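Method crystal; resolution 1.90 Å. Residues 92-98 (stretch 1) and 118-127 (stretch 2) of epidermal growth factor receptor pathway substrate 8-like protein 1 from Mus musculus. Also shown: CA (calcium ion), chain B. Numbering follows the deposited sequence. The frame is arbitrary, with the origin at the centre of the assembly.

Stretch 1 92-98: RSLLLLV
Stretch 2 (118-127) GAELIREDIQ

A strand, 94-98, lies against the helix of the second stretch, their axes 7.1 Å apart at closest and their N-to-C directions 31° apart. The register is set by L95 and A119, whose CA atoms stand 4.8 Å apart. So close an approach is filled by a methyl: A119 CB points toward the strand and packs on its backbone, 3.3 Å from L94 C and 3.5 Å from L95 N, with S93 OG 3.7 Å from the same CB.

G118 (phi/psi 64/175) has a positive phi, which favours glycine; A119 follows at -95/-26, and from E120 on values stay near -65/-40, with I126 N bonded to I122 O at 2.9 Å.

L95 (-98/123, chi1 t, chi2 p) is the main bump. Its CB sits 3.9 Å from A119 CB, and its methyls reach into the hollow lined by the next helical turns: CD2 lies 3.8 Å from I122 CG2 and 4.3 Å from I126 CD1, while CD1 comes 4.0 Å from R123 N. I122 and I126, both m,t, point toward the strand. L97 (m,t) leaves its backbone sideways, yet its CD2 comes to 4.2 Å from I126 CD1; L94 points away.

No direct hydrogen bond crosses the contact. At the border the O of water 1 lies 2.8 Å from S93 OG and donates a hydrogen bond to E120 OE2 at 3.2 Å. Within the helix, R123 NE forms a salt bridge to E120 OE1 at 2.7 Å. Farther out, D125 binds calcium.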

# COMPACT_ATOMS: atom_id res chain seq x y z
N ARG A 92 -1.46 0.10 -27.30
CA ARG A 92 -1.93 -0.83 -26.21
C ARG A 92 -2.88 -0.40 -25.17
O ARG A 92 -2.90 0.72 -24.70
CB ARG A 92 -0.80 -1.37 -25.40
CG ARG A 92 -0.06 -2.33 -26.03
CD ARG A 92 0.49 -3.17 -25.00
NE ARG A 92 1.89 -3.44 -25.28
CZ ARG A 92 2.60 -4.26 -24.54
NH1 ARG A 92 2.04 -4.85 -23.53
NH2 ARG A 92 3.88 -4.47 -24.75
N SER A 93 -3.39 -1.47 -24.58
CA SER A 93 -4.37 -1.28 -23.56
C SER A 93 -3.72 -1.29 -22.13
O SER A 93 -2.77 -1.98 -21.84
CB SER A 93 -5.45 -2.39 -23.75
OG SER A 93 -6.78 -1.98 -23.35
N LEU A 94 -4.17 -0.41 -21.28
CA LEU A 94 -3.69 -0.49 -19.90
C LEU A 94 -4.88 -1.07 -19.07
O LEU A 94 -6.06 -0.76 -19.31
CB LEU A 94 -3.48 0.90 -19.41
CG LEU A 94 -2.32 1.54 -20.27
CD1 LEU A 94 -2.10 2.92 -19.66
CD2 LEU A 94 -1.00 0.65 -20.29
N LEU A 95 -4.52 -1.80 -18.03
CA LEU A 95 -5.48 -2.30 -17.11
C LEU A 95 -5.44 -1.28 -15.88
O LEU A 95 -4.37 -0.99 -15.28
CB LEU A 95 -5.03 -3.66 -16.59
CG LEU A 95 -5.99 -4.07 -15.43
CD1 LEU A 95 -7.43 -4.40 -15.91
CD2 LEU A 95 -5.43 -5.46 -14.72
N LEU A 96 -6.56 -0.70 -15.54
CA LEU A 96 -6.56 0.20 -14.39
C LEU A 96 -7.32 -0.45 -13.29
O LEU A 96 -8.45 -1.05 -13.46
CB LEU A 96 -7.22 1.46 -14.83
CG LEU A 96 -7.06 2.71 -13.97
CD1 LEU A 96 -7.53 3.94 -14.73
CD2 LEU A 96 -7.92 2.50 -12.91
N LEU A 97 -6.75 -0.48 -12.10
CA LEU A 97 -7.48 -1.01 -10.91
C LEU A 97 -7.47 0.07 -9.79
O LEU A 97 -6.41 0.59 -9.45
CB LEU A 97 -6.85 -2.28 -10.29
CG LEU A 97 -7.10 -3.62 -10.85
CD1 LEU A 97 -6.10 -4.61 -10.09
CD2 LEU A 97 -8.54 -3.96 -10.48
N VAL A 98 -8.62 0.45 -9.28
CA VAL A 98 -8.60 1.40 -8.16
C VAL A 98 -8.96 0.54 -6.96
O VAL A 98 -10.00 -0.18 -6.99
CB VAL A 98 -9.66 2.45 -8.37
CG1 VAL A 98 -9.70 3.48 -7.05
CG2 VAL A 98 -9.50 3.08 -9.78
N GLY A 118 -3.59 -8.80 -23.44
CA GLY A 118 -4.26 -7.50 -23.40
C GLY A 118 -4.87 -7.24 -22.02
O GLY A 118 -4.99 -8.15 -21.18
N ALA A 119 -5.40 -6.08 -21.82
CA ALA A 119 -5.97 -5.67 -20.52
C ALA A 119 -7.45 -5.95 -20.56
O ALA A 119 -8.07 -6.12 -19.54
CB ALA A 119 -5.80 -4.02 -20.36
N GLU A 120 -8.04 -5.97 -21.78
CA GLU A 120 -9.50 -6.17 -21.87
C GLU A 120 -9.98 -7.50 -21.34
O GLU A 120 -11.06 -7.55 -20.67
CB GLU A 120 -9.96 -6.10 -23.33
CG GLU A 120 -11.43 -6.08 -23.33
CD GLU A 120 -11.94 -4.72 -22.79
OE1 GLU A 120 -13.04 -4.80 -22.16
OE2 GLU A 120 -11.24 -3.65 -23.03
N LEU A 121 -9.19 -8.51 -21.57
CA LEU A 121 -9.55 -9.87 -21.10
C LEU A 121 -9.42 -9.91 -19.64
O LEU A 121 -10.22 -10.53 -18.95
CB LEU A 121 -8.58 -10.88 -21.73
CG LEU A 121 -8.79 -12.38 -21.50
CD1 LEU A 121 -10.06 -12.81 -22.17
CD2 LEU A 121 -7.69 -13.26 -22.09
N ILE A 122 -8.46 -9.17 -19.09
CA ILE A 122 -8.28 -9.27 -17.59
C ILE A 122 -9.37 -8.48 -16.89
O ILE A 122 -9.87 -8.94 -15.84
CB ILE A 122 -6.84 -8.75 -17.12
CG1 ILE A 122 -5.68 -9.55 -17.82
CG2 ILE A 122 -6.73 -8.91 -15.61
CD1 ILE A 122 -4.23 -8.82 -17.70
N ARG A 123 -9.71 -7.30 -17.44
CA ARG A 123 -10.83 -6.48 -16.97
C ARG A 123 -12.11 -7.32 -16.92
O ARG A 123 -12.80 -7.32 -15.89
CB ARG A 123 -11.06 -5.29 -17.88
CG ARG A 123 -12.34 -4.51 -17.48
CD ARG A 123 -12.72 -3.56 -18.57
NE ARG A 123 -13.33 -4.44 -19.55
CZ ARG A 123 -14.52 -5.02 -19.33
NH1 ARG A 123 -15.18 -4.81 -18.20
NH2 ARG A 123 -15.01 -5.85 -20.24
N GLU A 124 -12.40 -8.11 -17.96
CA GLU A 124 -13.66 -8.86 -17.90
C GLU A 124 -13.60 -9.86 -16.87
O GLU A 124 -14.61 -10.04 -16.27
CB GLU A 124 -13.97 -9.60 -19.25
CG GLU A 124 -14.56 -8.78 -20.32
CD GLU A 124 -14.63 -9.72 -21.62
OE1 GLU A 124 -13.67 -9.71 -22.50
OE2 GLU A 124 -15.58 -10.54 -21.67
N ASP A 125 -12.47 -10.52 -16.63
CA ASP A 125 -12.35 -11.53 -15.63
C ASP A 125 -12.52 -10.97 -14.20
O ASP A 125 -13.34 -11.45 -13.35
CB ASP A 125 -10.98 -12.19 -15.78
CG ASP A 125 -10.82 -13.43 -14.88
OD1 ASP A 125 -11.82 -13.84 -14.26
OD2 ASP A 125 -9.75 -14.05 -14.82
N ILE A 126 -11.84 -9.84 -13.97
CA ILE A 126 -12.00 -9.24 -12.61
C ILE A 126 -13.37 -8.75 -12.47
O ILE A 126 -13.98 -8.95 -11.43
CB ILE A 126 -10.99 -8.04 -12.45
CG1 ILE A 126 -9.58 -8.74 -12.45
CG2 ILE A 126 -11.41 -7.08 -11.22
CD1 ILE A 126 -8.37 -7.66 -12.45
N GLN A 127 -13.93 -8.13 -13.50
CA GLN A 127 -15.34 -7.59 -13.31
C GLN A 127 -16.36 -8.78 -13.08
O GLN A 127 -17.30 -8.65 -12.29
CB GLN A 127 -15.79 -6.84 -14.55
CG GLN A 127 -17.13 -6.17 -14.35
CD GLN A 127 -17.17 -5.22 -13.13
OE1 GLN A 127 -16.33 -4.27 -13.04
NE2 GLN A 127 -18.13 -5.46 -12.17
CA CA B . -12.77 -15.87 -13.47
O HOH W 1 -9.40 -1.34 -24.24
O HOH W 2 -10.46 -16.11 -12.94
O HOH W 3 -14.31 -14.19 -13.29
O HOH W 4 -12.81 -16.05 -11.05
O HOH W 5 -13.00 -16.16 -15.79
O HOH W 6 -14.96 -16.90 -13.66